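Local coordinates for polyketide synthase PksL (Bacillus subtilis, PDB 5E1V), which probably dehydrates beta-hydroxyacyl intermediates as a monomeric dehydratase domain of a trans-AT polyketide synthase that makes bacillaene, at residues 167-173 / 233-239; 147-151 / 211-215; 47-51 / 225-229; 16-22 / 150-156. All blocks are in the same frame, centred on the assembly; numbering follows the deposited sequence.

Interaction 1 of 4, residues 167-173 / 233-239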
loop_
_atom_site.group_PDB
_atom_site.type_symbol
_atom_site.label_atom_id
_atom_site.label_comp_id
_atom_site.label_asym_id
_atom_site.label_seq_id
_atom_site.Cartn_x
_atom_site.Cartn_y
_atom_site.Cartn_z
ATOM N N ASP A 167 -7.154 -22.600 -1.405
ATOM C CA ASP A 167 -8.114 -21.523 -1.492
ATOM C C ASP A 167 -7.552 -20.096 -1.345
ATOM O O ASP A 167 -8.236 -19.129 -1.638
ATOM C CB ASP A 167 -9.223 -21.765 -0.467
ATOM C CG ASP A 167 -10.272 -22.772 -0.973
ATOM O OD1 ASP A 167 -10.048 -23.404 -2.041
ATOM O OD2 ASP A 167 -11.318 -22.911 -0.313
ATOM N N GLY A 168 -6.305 -19.961 -0.931
ATOM C CA GLY A 168 -5.757 -18.622 -0.830
ATOM C C GLY A 168 -4.498 -18.627 -0.035
ATOM O O GLY A 168 -3.781 -19.647 0.033
ATOM N N VAL A 169 -4.213 -17.488 0.569
ATOM C CA VAL A 169 -2.989 -17.368 1.349
ATOM C C VAL A 169 -3.341 -16.510 2.542
ATOM O O VAL A 169 -4.283 -15.686 2.438
ATOM C CB VAL A 169 -1.903 -16.786 0.408
ATOM C CG1 VAL A 169 -1.516 -15.356 0.772
ATOM C CG2 VAL A 169 -0.720 -17.730 0.249
ATOM N N LEU A 170 -2.638 -16.731 3.653
ATOM C CA LEU A 170 -2.679 -15.862 4.828
ATOM C C LEU A 170 -1.278 -15.353 5.135
ATOM O O LEU A 170 -0.341 -16.163 5.306
ATOM C CB LEU A 170 -3.189 -16.566 6.074
ATOM C CG LEU A 170 -3.313 -15.628 7.303
ATOM C CD1 LEU A 170 -4.444 -14.628 7.097
ATOM C CD2 LEU A 170 -3.501 -16.349 8.651
ATOM N N LEU A 171 -1.132 -14.020 5.219
ATOM C CA LEU A 171 0.192 -13.355 5.414
ATOM C C LEU A 171 0.284 -12.906 6.821
ATOM O O LEU A 171 -0.590 -12.182 7.288
ATOM C CB LEU A 171 0.335 -12.090 4.508
ATOM C CG LEU A 171 -0.189 -12.228 3.095
ATOM C CD1 LEU A 171 0.014 -10.946 2.278
ATOM C CD2 LEU A 171 0.574 -13.389 2.430
ATOM N N GLU A 172 1.327 -13.348 7.535
ATOM C CA GLU A 172 1.548 -12.995 8.927
ATOM C C GLU A 172 2.688 -12.018 8.870
ATOM O O GLU A 172 3.820 -12.420 8.661
ATOM C CB GLU A 172 1.974 -14.246 9.758
ATOM C CG GLU A 172 2.346 -13.973 11.209
ATOM C CD GLU A 172 2.836 -15.220 11.983
ATOM O OE1 GLU A 172 3.058 -16.302 11.396
ATOM O OE2 GLU A 172 3.027 -15.072 13.189
ATOM N N LEU A 173 2.354 -10.731 9.011
ATOM C CA LEU A 173 3.218 -9.609 8.710
ATOM C C LEU A 173 3.498 -8.821 9.960
ATOM O O LEU A 173 2.610 -8.599 10.741
ATOM C CB LEU A 173 2.506 -8.675 7.694
ATOM C CG LEU A 173 2.455 -9.269 6.302
ATOM C CD1 LEU A 173 1.561 -8.457 5.366
ATOM C CD2 LEU A 173 3.841 -9.497 5.709
ATOM N N CYS A 233 -0.153 -7.267 11.088
ATOM C CA CYS A 233 -1.473 -7.634 10.729
ATOM C C CYS A 233 -1.440 -9.023 10.188
ATOM O O CYS A 233 -0.342 -9.581 9.878
ATOM C CB CYS A 233 -2.020 -6.652 9.674
ATOM S SG CYS A 233 -1.043 -6.592 8.164
ATOM N N MET A 234 -2.651 -9.573 10.032
ATOM C CA MET A 234 -2.831 -10.792 9.327
ATOM C C MET A 234 -3.599 -10.484 8.049
ATOM O O MET A 234 -4.737 -10.064 8.096
ATOM C CB MET A 234 -3.579 -11.797 10.213
ATOM C CG MET A 234 -2.823 -12.170 11.504
ATOM S SD MET A 234 -1.630 -13.472 11.112
ATOM C CE MET A 234 -0.795 -13.677 12.687
ATOM N N THR A 235 -2.964 -10.680 6.913
ATOM C CA THR A 235 -3.628 -10.411 5.622
ATOM C C THR A 235 -4.051 -11.667 4.853
ATOM O O THR A 235 -3.214 -12.516 4.459
ATOM C CB THR A 235 -2.756 -9.593 4.675
ATOM O OG1 THR A 235 -2.330 -8.420 5.358
ATOM C CG2 THR A 235 -3.524 -9.270 3.385
ATOM N N ARG A 236 -5.327 -11.709 4.495
ATOM C CA ARG A 236 -5.806 -12.845 3.736
ATOM C C ARG A 236 -6.079 -12.411 2.337
ATOM O O ARG A 236 -6.636 -11.330 2.103
ATOM C CB ARG A 236 -7.094 -13.402 4.332
ATOM C CG ARG A 236 -7.622 -14.581 3.497
ATOM C CD ARG A 236 -8.905 -15.119 4.043
ATOM N NE ARG A 236 -10.005 -14.176 3.941
ATOM C CZ ARG A 236 -11.103 -14.284 4.685
ATOM N NH1 ARG A 236 -11.240 -15.320 5.510
ATOM N NH2 ARG A 236 -12.080 -13.411 4.582
ATOM N N ILE A 237 -5.652 -13.239 1.401
ATOM C CA ILE A 237 -5.939 -13.032 0.036
ATOM C C ILE A 237 -6.579 -14.335 -0.443
ATOM O O ILE A 237 -5.947 -15.402 -0.351
ATOM C CB ILE A 237 -4.661 -12.737 -0.762
ATOM C CG1 ILE A 237 -3.953 -11.505 -0.143
ATOM C CG2 ILE A 237 -5.019 -12.506 -2.225
ATOM C CD1 ILE A 237 -2.472 -11.502 -0.233
ATOM N N LYS A 238 -7.800 -14.221 -0.945
ATOM C CA LYS A 238 -8.530 -15.366 -1.479
ATOM C C LYS A 238 -8.250 -15.557 -2.944
ATOM O O LYS A 238 -8.254 -14.595 -3.770
ATOM C CB LYS A 238 -10.039 -15.188 -1.250
ATOM C CG LYS A 238 -10.515 -15.086 0.193
ATOM C CD LYS A 238 -12.046 -15.256 0.206
ATOM C CE LYS A 238 -12.736 -14.649 1.413
ATOM N NZ LYS A 238 -12.772 -13.144 1.386
ATOM N N ARG A 239 -8.028 -16.821 -3.348
ATOM C CA ARG A 239 -7.736 -17.072 -4.770
ATOM C C ARG A 239 -8.864 -16.548 -5.650
ATOM O O ARG A 239 -8.631 -16.082 -6.777
ATOM C CB ARG A 239 -7.497 -18.597 -5.041
ATOM C CG ARG A 239 -6.874 -18.911 -6.400
ATOM C CD ARG A 239 -6.727 -20.412 -6.588
ATOM N NE ARG A 239 -6.008 -21.042 -5.495
ATOM C CZ ARG A 239 -4.692 -20.968 -5.285
ATOM N NH1 ARG A 239 -3.894 -20.263 -6.088
ATOM N NH2 ARG A 239 -4.165 -21.584 -4.228
#
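M234 and E172 run alongside each other across strands 168-173 and 233-238, which are antiparallel at 164°, both directed to the same face. A bend at chi2 (-83°) brings the thioether of M234 over the glutamate, with M234 CE 3.5 Å from E172 CG; E172 stays extended and its carboxylate bonds to Y163. Here too L170 lays CD1 against the peptide of T235 (3.6 Å to T235 O). Beyond CB, R236 turns away: K238 CE sits over one face of its guanidinium, and E121 and E254 take its charge, E254 also receiving K238 NZ. The face of V169, L171, L173, T235 and I237 is more apolar. L171 crosses T235 and I237 at a slant, L171 CD1 reaching I237 CD1 at 3.6 Å, while V169 and I237 lie alongside (CG1 to CD1, 4.1 Å). L173 CD1 leans on T235, whose hydroxyl bonds to S196 of helix 190-203. Paired backbone bonds join V169 to I237, L171 to T235 and L173 to C233; R239 N meets D167 O at 2.9 Å and 173°. A CB at G168 would collide with I237 O, and its backbone angles alone demand glycine. Mostly apolar groups, the T235 hydroxyl apart, thus cover the side turned to helix 190-203, consistent with a hot-dog sheet wrapped round its helix; the other mixes L170 and M234 with E172, R236 and K238, whose polar ends bond outside the pair.

Interaction 2 of 4, residues 147-151 / 211-215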
loop_
_atom_site.group_PDB
_atom_site.type_symbol
_atom_site.label_atom_id
_atom_site.label_comp_id
_atom_site.label_asym_id
_atom_site.label_seq_id
_atom_site.Cartn_x
_atom_site.Cartn_y
_atom_site.Cartn_z
ATOM N N ARG A 147 15.388 -10.781 -7.557
ATOM C CA ARG A 147 15.697 -11.369 -8.864
ATOM C C ARG A 147 14.918 -10.683 -10.001
ATOM O O ARG A 147 15.388 -10.634 -11.128
ATOM C CB ARG A 147 15.371 -12.859 -8.867
ATOM C CG ARG A 147 16.237 -13.688 -7.973
ATOM C CD ARG A 147 15.987 -15.170 -8.283
ATOM N NE ARG A 147 16.471 -16.024 -7.197
ATOM C CZ ARG A 147 15.723 -16.572 -6.243
ATOM N NH1 ARG A 147 14.403 -16.368 -6.175
ATOM N NH2 ARG A 147 16.306 -17.327 -5.332
ATOM N N GLN A 148 13.729 -10.140 -9.704
ATOM C CA GLN A 148 12.980 -9.367 -10.683
ATOM C C GLN A 148 13.252 -7.833 -10.532
ATOM O O GLN A 148 12.535 -7.038 -11.049
ATOM C CB GLN A 148 11.485 -9.730 -10.595
ATOM C CG GLN A 148 11.210 -11.235 -10.617
ATOM C CD GLN A 148 9.710 -11.606 -10.661
ATOM O OE1 GLN A 148 8.948 -11.064 -11.428
ATOM N NE2 GLN A 148 9.320 -12.549 -9.831
ATOM N N GLU A 149 14.340 -7.485 -9.848
ATOM C CA GLU A 149 14.871 -6.130 -9.737
ATOM C C GLU A 149 13.975 -5.208 -8.910
ATOM O O GLU A 149 14.001 -3.991 -9.064
ATOM C CB GLU A 149 15.107 -5.506 -11.094
ATOM C CG GLU A 149 15.967 -6.334 -12.038
ATOM C CD GLU A 149 16.366 -5.507 -13.249
ATOM O OE1 GLU A 149 17.035 -4.444 -13.067
ATOM O OE2 GLU A 149 15.972 -5.894 -14.370
ATOM N N LEU A 150 13.199 -5.809 -8.041
ATOM C CA LEU A 150 12.443 -5.053 -7.012
ATOM C C LEU A 150 13.142 -5.329 -5.702
ATOM O O LEU A 150 13.147 -6.468 -5.265
ATOM C CB LEU A 150 11.002 -5.581 -6.975
ATOM C CG LEU A 150 10.096 -5.105 -5.836
ATOM C CD1 LEU A 150 9.951 -3.580 -5.880
ATOM C CD2 LEU A 150 8.732 -5.825 -5.859
ATOM N N VAL A 151 13.698 -4.294 -5.044
ATOM C CA VAL A 151 14.565 -4.471 -3.883
ATOM C C VAL A 151 14.081 -3.645 -2.668
ATOM O O VAL A 151 14.333 -2.438 -2.588
ATOM C CB VAL A 151 16.009 -4.045 -4.250
ATOM C CG1 VAL A 151 16.962 -4.183 -3.061
ATOM C CG2 VAL A 151 16.468 -4.735 -5.527
ATOM N N GLU A 211 6.236 -14.854 -16.022
ATOM C CA GLU A 211 6.575 -13.494 -16.442
ATOM C C GLU A 211 7.520 -12.910 -15.398
ATOM O O GLU A 211 7.215 -13.044 -14.209
ATOM C CB GLU A 211 5.271 -12.688 -16.579
ATOM C CG GLU A 211 5.425 -11.176 -16.716
ATOM C CD GLU A 211 6.254 -10.812 -17.913
ATOM O OE1 GLU A 211 5.691 -10.860 -19.030
ATOM O OE2 GLU A 211 7.471 -10.511 -17.749
ATOM N N GLN A 212 8.650 -12.284 -15.794
ATOM C CA GLN A 212 9.520 -11.653 -14.791
ATOM C C GLN A 212 9.456 -10.100 -14.694
ATOM O O GLN A 212 10.096 -9.557 -13.793
ATOM C CB GLN A 212 11.016 -12.071 -14.914
ATOM C CG GLN A 212 11.348 -13.553 -14.950
ATOM C CD GLN A 212 11.348 -14.268 -13.583
ATOM O OE1 GLN A 212 12.230 -14.049 -12.747
ATOM N NE2 GLN A 212 10.405 -15.191 -13.389
ATOM N N ARG A 213 8.762 -9.405 -15.598
ATOM C CA ARG A 213 8.628 -7.943 -15.511
ATOM C C ARG A 213 7.729 -7.651 -14.337
ATOM O O ARG A 213 6.732 -8.342 -14.166
ATOM C CB ARG A 213 7.928 -7.315 -16.708
ATOM C CG ARG A 213 8.820 -6.729 -17.781
ATOM C CD ARG A 213 9.116 -7.755 -18.827
ATOM N NE ARG A 213 7.933 -8.475 -19.310
ATOM C CZ ARG A 213 7.266 -8.235 -20.445
ATOM N NH1 ARG A 213 7.643 -7.279 -21.283
ATOM N NH2 ARG A 213 6.206 -8.983 -20.752
ATOM N N LEU A 214 8.044 -6.611 -13.570
ATOM C CA LEU A 214 7.256 -6.277 -12.395
ATOM C C LEU A 214 5.893 -5.705 -12.735
ATOM O O LEU A 214 5.707 -5.095 -13.799
ATOM C CB LEU A 214 8.041 -5.246 -11.562
ATOM C CG LEU A 214 9.424 -5.669 -11.085
ATOM C CD1 LEU A 214 10.195 -4.491 -10.487
ATOM C CD2 LEU A 214 9.331 -6.814 -10.088
ATOM N N TYR A 215 4.931 -5.843 -11.816
ATOM C CA TYR A 215 3.654 -5.169 -11.952
ATOM C C TYR A 215 3.573 -4.102 -10.832
ATOM O O TYR A 215 3.577 -4.489 -9.677
ATOM C CB TYR A 215 2.473 -6.122 -11.746
ATOM C CG TYR A 215 2.395 -7.248 -12.727
ATOM C CD1 TYR A 215 1.451 -7.228 -13.764
ATOM C CD2 TYR A 215 3.263 -8.334 -12.625
ATOM C CE1 TYR A 215 1.383 -8.257 -14.701
ATOM C CE2 TYR A 215 3.208 -9.362 -13.545
ATOM C CZ TYR A 215 2.263 -9.317 -14.580
ATOM O OH TYR A 215 2.191 -10.354 -15.496
HETATM O O HOH W 1 11.765 -7.800 -13.352
#
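L214 presses its isobutyl group into the turn formed by Q148 and L150, the tight half of the contact. Its CD2 lies 3.4 Å from Q148 O and 3.7 Å from Q148 CB, and both methyls meet L150 CB, CD2 at 3.7 Å. V23 of strand 21-23 also touches L150 and L214. The turn is a Schellman motif closing helix 138-147: E149, with positive phi, is the C-prime residue, and L150 N reaches back to C145 O. The outer half is looser. Q148, with CG beside its backbone N (chi1 -50°), crosses Q212 at about a right angle, their amide planes stacked and 28° apart. Q148 OE1 stands 3.0 Å from Q212 O, two acceptors facing each other, while Q148 NE2 is held by Q144. A water placed to donate to both Q148 O and Q212 O lies 2.5 Å from each, short enough to leave its exact position doubtful. An alanine in place of Q148 would take away the stacked amide and is likely to leave Q212 freer to swing and Q144 OE1 without this donor. At the exposed end, R213 grips E211 side-on through NE and NH2, NH2 to E211 OE1 at 2.6 Å, and E211 OE2 also accepts R213 N.

Interaction 3 of 4, residues 47-51 / 225-229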
loop_
_atom_site.group_PDB
_atom_site.type_symbol
_atom_site.label_atom_id
_atom_site.label_comp_id
_atom_site.label_asym_id
_atom_site.label_seq_id
_atom_site.Cartn_x
_atom_site.Cartn_y
_atom_site.Cartn_z
ATOM N N PHE A 47 -10.826 13.788 11.114
ATOM C CA PHE A 47 -11.534 12.582 10.701
ATOM C C PHE A 47 -10.878 11.335 11.180
ATOM O O PHE A 47 -9.691 11.128 10.899
ATOM C CB PHE A 47 -11.653 12.507 9.188
ATOM C CG PHE A 47 -12.471 13.577 8.620
ATOM C CD1 PHE A 47 -11.879 14.797 8.259
ATOM C CD2 PHE A 47 -13.825 13.389 8.445
ATOM C CE1 PHE A 47 -12.639 15.811 7.720
ATOM C CE2 PHE A 47 -14.595 14.410 7.923
ATOM C CZ PHE A 47 -14.013 15.605 7.570
ATOM N N SER A 48 -11.691 10.474 11.801
ATOM C CA SER A 48 -11.302 9.143 12.180
ATOM C C SER A 48 -11.279 8.202 10.963
ATOM O O SER A 48 -12.110 8.374 10.124
ATOM C CB SER A 48 -12.380 8.609 13.140
ATOM O OG SER A 48 -12.106 7.277 13.460
ATOM N N CYS A 49 -10.354 7.251 10.870
ATOM C CA CYS A 49 -10.291 6.308 9.720
ATOM C C CYS A 49 -11.610 5.591 9.503
ATOM O O CYS A 49 -12.015 5.311 8.397
ATOM C CB CYS A 49 -9.120 5.310 9.885
ATOM S SG CYS A 49 -9.341 4.023 11.102
ATOM N N SER A 50 -12.349 5.366 10.574
ATOM C CA SER A 50 -13.605 4.614 10.434
ATOM C C SER A 50 -14.745 5.462 9.769
ATOM O O SER A 50 -15.724 4.920 9.234
ATOM C CB SER A 50 -13.984 4.024 11.775
ATOM O OG SER A 50 -14.447 5.080 12.593
ATOM N N GLU A 51 -14.563 6.768 9.700
ATOM C CA GLU A 51 -15.542 7.657 9.040
ATOM C C GLU A 51 -15.487 7.695 7.539
ATOM O O GLU A 51 -16.357 8.264 6.919
ATOM C CB GLU A 51 -15.300 9.100 9.470
ATOM C CG GLU A 51 -15.432 9.335 10.956
ATOM C CD GLU A 51 -15.204 10.790 11.256
ATOM O OE1 GLU A 51 -15.869 11.619 10.602
ATOM O OE2 GLU A 51 -14.351 11.093 12.106
ATOM N N ALA A 225 -11.432 0.968 6.540
ATOM C CA ALA A 225 -10.760 0.529 7.760
ATOM C C ALA A 225 -11.519 1.011 9.031
ATOM O O ALA A 225 -11.960 2.169 9.116
ATOM C CB ALA A 225 -9.319 1.052 7.776
ATOM N N SER A 226 -11.749 0.061 9.927
ATOM C CA SER A 226 -12.345 0.289 11.259
ATOM C C SER A 226 -11.255 0.493 12.336
ATOM O O SER A 226 -11.555 0.855 13.441
ATOM C CB SER A 226 -13.251 -0.914 11.658
ATOM O OG SER A 226 -12.531 -2.149 11.800
ATOM N N ALA A 227 -9.988 0.216 12.027
ATOM C CA ALA A 227 -8.902 0.391 13.000
ATOM C C ALA A 227 -7.570 0.565 12.229
ATOM O O ALA A 227 -7.428 0.250 11.048
ATOM C CB ALA A 227 -8.813 -0.776 13.976
ATOM N N LEU A 228 -6.628 1.181 12.897
ATOM C CA LEU A 228 -5.312 1.406 12.318
ATOM C C LEU A 228 -4.531 0.128 12.122
ATOM O O LEU A 228 -4.705 -0.878 12.859
ATOM C CB LEU A 228 -4.548 2.319 13.278
ATOM C CG LEU A 228 -5.114 3.688 13.620
ATOM C CD1 LEU A 228 -4.006 4.614 14.222
ATOM C CD2 LEU A 228 -5.712 4.443 12.418
ATOM N N LEU A 229 -3.606 0.126 11.163
ATOM C CA LEU A 229 -2.668 -0.955 11.012
ATOM C C LEU A 229 -1.266 -0.424 11.176
ATOM O O LEU A 229 -0.744 0.164 10.270
ATOM C CB LEU A 229 -2.800 -1.590 9.624
ATOM C CG LEU A 229 -4.186 -2.124 9.383
ATOM C CD1 LEU A 229 -4.409 -2.347 7.865
ATOM C CD2 LEU A 229 -4.333 -3.408 10.110
HETATM O O HOH W 2 -12.047 3.688 6.233
#
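C49 SG points into the bend of 225-229, meeting A225 O at 3.8 Å, L228 CD2 at 3.9 Å, the peptide nitrogen of A227 at 4.0 Å and, at longer range, the methyl of A225. With chi1 at 74°, the sulfur sits between the backbone N and the carbonyl carbon of its own residue, which turns it toward this bend. Beside it, S50 CA makes a CA-H...O contact of 3.2 Å with A225 O, angle at the hydrogen 147°, and S50 CB rests against S226 CA. The carbonyls C49 O and A225 O face each other at 3.2 Å and cannot bond directly. A water spans the two backbones, donating to C49 O and accepting A225 N at 2.8 Å. One layer out, the 3-10 turn 49-51 is fixed from within its own loop. S48 N bonds to E51 OE2 at 2.7 Å, from above the carboxylate plane, and E51 N returns to S48 O; the hydroxyls of S48 and S50 add a weak bond. On the other side, the backbone of S226 pairs with V263, and that of L229 with M187 and H189. The contact therefore sits where the loop after helix 34-44 meets the end of strand 215-225: Y39 of that helix and F188 touch C49, R43 of the same helix and M187 touch L228, and strand 262-273 lies beside A225 through A264.

Interaction 4 of 4, residues 16-22 / 150-156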
loop_
_atom_site.group_PDB
_atom_site.type_symbol
_atom_site.label_atom_id
_atom_site.label_comp_id
_atom_site.label_asym_id
_atom_site.label_seq_id
_atom_site.Cartn_x
_atom_site.Cartn_y
_atom_site.Cartn_z
ATOM N N PRO A 16 12.418 7.133 4.554
ATOM C CA PRO A 16 12.912 5.753 4.595
ATOM C C PRO A 16 12.197 4.820 3.625
ATOM O O PRO A 16 12.806 3.796 3.247
ATOM C CB PRO A 16 12.690 5.346 6.051
ATOM C CG PRO A 16 11.560 6.164 6.515
ATOM C CD PRO A 16 11.594 7.461 5.734
ATOM N N PHE A 17 10.933 5.115 3.234
ATOM C CA PHE A 17 10.277 4.232 2.263
ATOM C C PHE A 17 10.938 4.376 0.887
ATOM O O PHE A 17 11.164 3.418 0.207
ATOM C CB PHE A 17 8.761 4.540 2.190
ATOM C CG PHE A 17 8.052 4.387 3.537
ATOM C CD1 PHE A 17 7.907 3.164 4.122
ATOM C CD2 PHE A 17 7.618 5.501 4.249
ATOM C CE1 PHE A 17 7.236 2.973 5.368
ATOM C CE2 PHE A 17 6.997 5.340 5.507
ATOM C CZ PHE A 17 6.828 4.049 6.066
ATOM N N ILE A 18 11.290 5.597 0.518
ATOM C CA ILE A 18 11.908 5.837 -0.743
ATOM C C ILE A 18 13.328 5.276 -0.733
ATOM O O ILE A 18 13.757 4.694 -1.659
ATOM C CB ILE A 18 11.875 7.336 -1.092
ATOM C CG1 ILE A 18 10.418 7.847 -1.216
ATOM C CG2 ILE A 18 12.568 7.646 -2.359
ATOM C CD1 ILE A 18 10.292 9.304 -1.513
ATOM N N TYR A 19 14.084 5.541 0.309
ATOM C CA TYR A 19 15.430 5.084 0.310
ATOM C C TYR A 19 15.523 3.592 0.221
ATOM O O TYR A 19 16.441 3.068 -0.472
ATOM C CB TYR A 19 16.116 5.616 1.550
ATOM C CG TYR A 19 17.569 5.326 1.606
ATOM C CD1 TYR A 19 18.485 6.249 1.177
ATOM C CD2 TYR A 19 18.047 4.141 2.182
ATOM C CE1 TYR A 19 19.862 5.989 1.240
ATOM C CE2 TYR A 19 19.430 3.871 2.268
ATOM C CZ TYR A 19 20.339 4.791 1.794
ATOM O OH TYR A 19 21.762 4.549 1.897
ATOM N N HIS A 20 14.584 2.884 0.833
ATOM C CA HIS A 20 14.643 1.415 0.987
ATOM C C HIS A 20 13.707 0.664 0.014
ATOM O O HIS A 20 13.406 -0.527 0.198
ATOM C CB HIS A 20 14.338 1.020 2.437
ATOM C CG HIS A 20 15.432 1.397 3.390
ATOM N ND1 HIS A 20 16.695 0.832 3.311
ATOM C CD2 HIS A 20 15.534 2.395 4.309
ATOM C CE1 HIS A 20 17.490 1.379 4.222
ATOM N NE2 HIS A 20 16.812 2.315 4.853
ATOM N N HIS A 21 13.323 1.346 -1.052
ATOM C CA HIS A 21 12.455 0.724 -2.017
ATOM C C HIS A 21 12.903 1.090 -3.386
ATOM O O HIS A 21 12.708 2.211 -3.828
ATOM C CB HIS A 21 10.992 1.172 -1.788
ATOM C CG HIS A 21 10.006 0.463 -2.660
ATOM N ND1 HIS A 21 9.434 1.057 -3.748
ATOM C CD2 HIS A 21 9.485 -0.791 -2.598
ATOM C CE1 HIS A 21 8.557 0.224 -4.300
ATOM N NE2 HIS A 21 8.586 -0.913 -3.631
ATOM N N VAL A 22 13.536 0.115 -4.065
ATOM C CA VAL A 22 14.244 0.367 -5.337
ATOM C C VAL A 22 13.634 -0.507 -6.390
ATOM O O VAL A 22 13.566 -1.717 -6.225
ATOM C CB VAL A 22 15.760 0.046 -5.236
ATOM C CG1 VAL A 22 16.475 0.340 -6.558
ATOM C CG2 VAL A 22 16.431 0.856 -4.136
ATOM N N LEU A 150 13.199 -5.809 -8.041
ATOM C CA LEU A 150 12.443 -5.053 -7.012
ATOM C C LEU A 150 13.142 -5.329 -5.702
ATOM O O LEU A 150 13.147 -6.468 -5.265
ATOM C CB LEU A 150 11.002 -5.581 -6.975
ATOM C CG LEU A 150 10.096 -5.105 -5.836
ATOM C CD1 LEU A 150 9.951 -3.580 -5.880
ATOM C CD2 LEU A 150 8.732 -5.825 -5.859
ATOM N N VAL A 151 13.698 -4.294 -5.044
ATOM C CA VAL A 151 14.565 -4.471 -3.883
ATOM C C VAL A 151 14.081 -3.645 -2.668
ATOM O O VAL A 151 14.333 -2.438 -2.588
ATOM C CB VAL A 151 16.009 -4.045 -4.250
ATOM C CG1 VAL A 151 16.962 -4.183 -3.061
ATOM C CG2 VAL A 151 16.468 -4.735 -5.527
ATOM N N HIS A 152 13.433 -4.321 -1.732
ATOM C CA HIS A 152 13.091 -3.779 -0.443
ATOM C C HIS A 152 14.282 -4.046 0.504
ATOM O O HIS A 152 14.903 -5.113 0.452
ATOM C CB HIS A 152 11.867 -4.442 0.165
ATOM C CG HIS A 152 10.667 -4.494 -0.707
ATOM N ND1 HIS A 152 10.566 -5.336 -1.784
ATOM C CD2 HIS A 152 9.475 -3.863 -0.601
ATOM C CE1 HIS A 152 9.353 -5.219 -2.312
ATOM N NE2 HIS A 152 8.681 -4.316 -1.620
ATOM N N SER A 153 14.605 -3.091 1.336
ATOM C CA SER A 153 15.652 -3.282 2.320
ATOM C C SER A 153 15.150 -2.667 3.575
ATOM O O SER A 153 14.253 -1.803 3.545
ATOM C CB SER A 153 16.934 -2.585 1.836
ATOM O OG SER A 153 16.667 -1.210 1.608
ATOM N N GLU A 154 15.676 -3.175 4.679
ATOM C CA GLU A 154 15.548 -2.611 5.984
ATOM C C GLU A 154 14.091 -2.195 6.404
ATOM O O GLU A 154 13.211 -3.038 6.527
ATOM C CB GLU A 154 16.590 -1.488 6.087
ATOM C CG GLU A 154 17.598 -1.598 7.212
ATOM C CD GLU A 154 17.464 -0.464 8.192
ATOM O OE1 GLU A 154 18.326 0.439 8.173
ATOM O OE2 GLU A 154 16.452 -0.451 8.936
ATOM N N TYR A 155 13.894 -0.926 6.697
ATOM C CA TYR A 155 12.580 -0.336 7.055
ATOM C C TYR A 155 11.394 -0.834 6.220
ATOM O O TYR A 155 10.269 -1.036 6.770
ATOM C CB TYR A 155 12.675 1.164 6.877
ATOM C CG TYR A 155 11.833 2.027 7.738
ATOM C CD1 TYR A 155 12.367 2.584 8.893
ATOM C CD2 TYR A 155 10.494 2.338 7.403
ATOM C CE1 TYR A 155 11.659 3.465 9.653
ATOM C CE2 TYR A 155 9.770 3.217 8.173
ATOM C CZ TYR A 155 10.322 3.757 9.272
ATOM O OH TYR A 155 9.612 4.569 10.067
ATOM N N MET A 156 11.631 -1.078 4.935
ATOM C CA MET A 156 10.588 -1.476 3.934
ATOM C C MET A 156 10.291 -3.001 3.857
ATOM O O MET A 156 9.402 -3.442 3.090
ATOM C CB MET A 156 10.974 -0.957 2.536
ATOM C CG MET A 156 10.633 0.506 2.267
ATOM S SD MET A 156 9.047 0.706 1.369
ATOM C CE MET A 156 7.890 -0.403 2.080
HETATM O O HOH W 3 6.679 -2.773 -3.784
#
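H20 and S153 make the side-chain hydrogen bond of this contact, H20 ND1 to S153 OG at 2.7 Å, with the hydroxyl at the ring edge. Backbone bonds continue it: S153 N reaches H20 O, and V22 and V151 exchange a pair, V151 N to V22 O at 2.8 Å, joining strands 21-23 and 150-152. Among the rings, Y155 points its edge at the face of F17 (centroids 5.4 Å apart, planes at 84°), while P16 CB lies over the centre of a Y155 face. E154 CB lies over one face of the H20 ring, toward the rim, and the neighbouring Y19 covers the centre of the other with CD2. Replacing H20 with an alanine would probably leave S153 OG without its partner and open a gap between E154 and Y19. H21 turns its edge toward the face of H152, offset, with centroids 5.1 Å apart; L150 CD1 approaches H21 NE2. M156, bent at chi2 and chi3, makes a Met-aromatic contact, SD at the edge of F17, 3.9 Å from CD1, and 3.7 Å from H21 CB. H21 ND1 bonds to V28 O, H21 NE2 to a water that weakly reaches H152 NE2, itself weakly bonded to D194. H21 opens the HxxxGxxxxP signature of double hot-dog dehydratases, and H21 with D194 probably forms the His-Asp pair of the active site.

In the fold
Interactions 2 and 4 are consecutive, centres 15 Å apart, and share L150 and V151: L150 packs on both the 211-215 loop and H21, and strand 150-152 pairs with 21-23, which holds this probable catalytic histidine. Interaction 1 lies 22 Å from interaction 4 between centres, about 9 Å between nearest atoms; helix 190-203, which carries D194, touches both, linking a sheet of the second hot-dog to the likely catalytic site. Interaction 3 adjoins interaction 1 in sequence but is about 21 Å away between centres, and about 33 Å, centre to centre, from interaction 2. Interactions 3 and 4, on opposite sides of the chain's centre, each bring an early part of the chain against a late one, consistent with contacts between the two hot-dog halves.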